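Local coordinates for proline dehydrogenase (Bradyrhizobium japonicum USDA 110, PDB 3HAZ) that oxidises proline to glutamate in two steps, joining an FAD-dependent proline dehydrogenase and an NAD-dependent 1-pyrroline-5-carboxylate dehydrogenase in one chain, at the interface of chains A and B. Coordinates in Å, arbitrary orientation; residue numbers count along the deposited sequence, not the author numbering. Chains: chain A/B, Proline dehydrogenase.

The interface of chains A and B. Residues chain A 152-153, 156; chain B 48, 51-52.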
ATOM      1  N   PRO A 152      41.788  19.520  14.756  1.00 23.63           N
ATOM      2  CA  PRO A 152      42.637  20.029  13.668  1.00 22.53           C
ATOM      3  C   PRO A 152      41.860  20.560  12.454  1.00 24.93           C
ATOM      4  O   PRO A 152      42.234  21.593  11.890  1.00 20.56           O
ATOM      5  CB  PRO A 152      43.502  18.812  13.300  1.00 22.94           C
ATOM      6  CG  PRO A 152      43.610  18.045  14.584  1.00 18.80           C
ATOM      7  CD  PRO A 152      42.242  18.200  15.240  1.00 20.11           C
ATOM      8  N   ALA A 153      40.785  19.884  12.063  1.00 19.71           N
ATOM      9  CA  ALA A 153      40.001  20.361  10.926  1.00 27.50           C
ATOM     10  C   ALA A 153      39.301  21.686  11.256  1.00 32.14           C
ATOM     11  O   ALA A 153      39.134  22.542  10.388  1.00 26.76           O
ATOM     12  CB  ALA A 153      38.984  19.305  10.480  1.00 27.00           C
ATOM     13  N   THR A 156      41.808  24.373  10.795  1.00 26.30           N
ATOM     14  CA  THR A 156      41.947  24.587   9.357  1.00 22.26           C
ATOM     15  C   THR A 156      40.757  25.364   8.791  1.00 22.24           C
ATOM     16  O   THR A 156      40.933  26.306   8.022  1.00 19.03           O
ATOM     17  CB  THR A 156      42.097  23.253   8.619  1.00 22.14           C
ATOM     18  OG1 THR A 156      43.250  22.570   9.124  1.00 29.00           O
ATOM     19  CG2 THR A 156      42.262  23.486   7.127  1.00 26.06           C
TER
ATOM     20  N   GLU B  48      41.561  12.543  13.917  1.00 27.18           N
ATOM     21  CA  GLU B  48      41.799  13.987  13.957  1.00 31.49           C
ATOM     22  C   GLU B  48      42.984  14.368  13.087  1.00 33.15           C
ATOM     23  O   GLU B  48      42.919  15.331  12.321  1.00 28.76           O
ATOM     24  CB  GLU B  48      42.052  14.465  15.389  1.00 30.35           C
ATOM     25  CG  GLU B  48      40.805  14.576  16.231  1.00 32.73           C
ATOM     26  CD  GLU B  48      41.082  15.184  17.587  1.00 38.21           C
ATOM     27  OE1 GLU B  48      42.057  14.752  18.235  1.00 33.63           O
ATOM     28  OE2 GLU B  48      40.326  16.092  18.003  1.00 39.89           O
ATOM     29  N   ARG B  51      42.082  14.028   9.503  1.00 33.95           N
ATOM     30  CA  ARG B  51      41.235  15.122   9.040  1.00 28.28           C
ATOM     31  C   ARG B  51      41.874  16.495   9.219  1.00 30.67           C
ATOM     32  O   ARG B  51      41.217  17.519   9.036  1.00 39.35           O
ATOM     33  CB  ARG B  51      39.861  15.058   9.707  1.00 24.45           C
ATOM     34  CG  ARG B  51      39.069  13.841   9.272  1.00 26.87           C
ATOM     35  CD  ARG B  51      37.665  13.869   9.802  1.00 28.36           C
ATOM     36  NE  ARG B  51      36.809  12.978   9.024  1.00 29.88           N
ATOM     37  CZ  ARG B  51      35.531  12.754   9.300  1.00 36.82           C
ATOM     38  NH1 ARG B  51      34.963  13.359  10.337  1.00 38.20           N
ATOM     39  NH2 ARG B  51      34.824  11.926   8.539  1.00 36.74           N
ATOM     40  N   LYS B  52      43.158  16.519   9.562  1.00 30.77           N
ATOM     41  CA  LYS B  52      43.879  17.781   9.621  1.00 43.04           C
ATOM     42  C   LYS B  52      43.857  18.420   8.235  1.00 62.64           C
ATOM     43  O   LYS B  52      43.229  19.460   8.039  1.00 67.37           O
ATOM     44  CB  LYS B  52      45.315  17.577  10.110  1.00 41.19           C
ATOM     45  CG  LYS B  52      46.028  18.870  10.500  1.00 45.76           C
ATOM     46  CD  LYS B  52      47.220  18.592  11.409  1.00 52.28           C
ATOM     47  CE  LYS B  52      47.738  19.864  12.080  1.00 60.38           C
ATOM     48  NZ  LYS B  52      48.619  20.680  11.189  1.00 59.22           N
TER
HETATM   49  O   HOH W   1      40.619  17.102  12.641  1.00 28.37           O
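The ring of A:Pro152 turns its CB-CG-CD side to chain B, one face tilted toward the carbonyl oxygen of B:Glu48 and capped by water 1, with B:Lys52 at the edge by CB. At the rim, ring CD touches CB of B:Glu48 at 3.7 Å, and the two side chains cross at about a right angle. The flat carboxylate of B:Glu48 presents a face to that same CD, its carbon and OE2 about equally near. The other face of the proline is turned away from these chain B groups. CB of A:Pro152 meets CG of B:Lys52 at 3.8 Å, with CB of the lysine close by. CG stands anti to the lysine's backbone N (chi1 -167°), which lays the methylenes along the ring.

Helix 151-168 of chain A thus brings its first turn against the end of helix 33-50 of chain B and the loop after it. Water 1 ties the two backbones together, lying 2.8 Å from N of A:Ala153 and 2.9 Å from the carbonyl O of B:Glu48. Packing is tight next door, where the methyl CB of A:Ala153 comes to 3.2 Å from the carbonyl O of B:Arg51.

One turn further along, the hydroxyl of A:Thr156 makes a direct hydrogen bond across. With OG1 beside the backbone N (chi1 -59°), it reaches back to O of A:Pro152 at 3.1 Å and over to B:Lys52; its one hydrogen would have to divide between the two carbonyls. Putting a valine here would probably leave the B:Lys52 carbonyl without this donor and the first helical turn without its side-chain tie. The patch hides 137 Å², has a twin by the two-fold, and probably contributes to self-association; its centre lies about 51 Å from A:Glu760, making a direct catalytic role unlikely. The bond across is long and off-axis: A:Thr156 OG1 lies 3.3 Å from B:Lys52 O, 36° above the carbonyl plane.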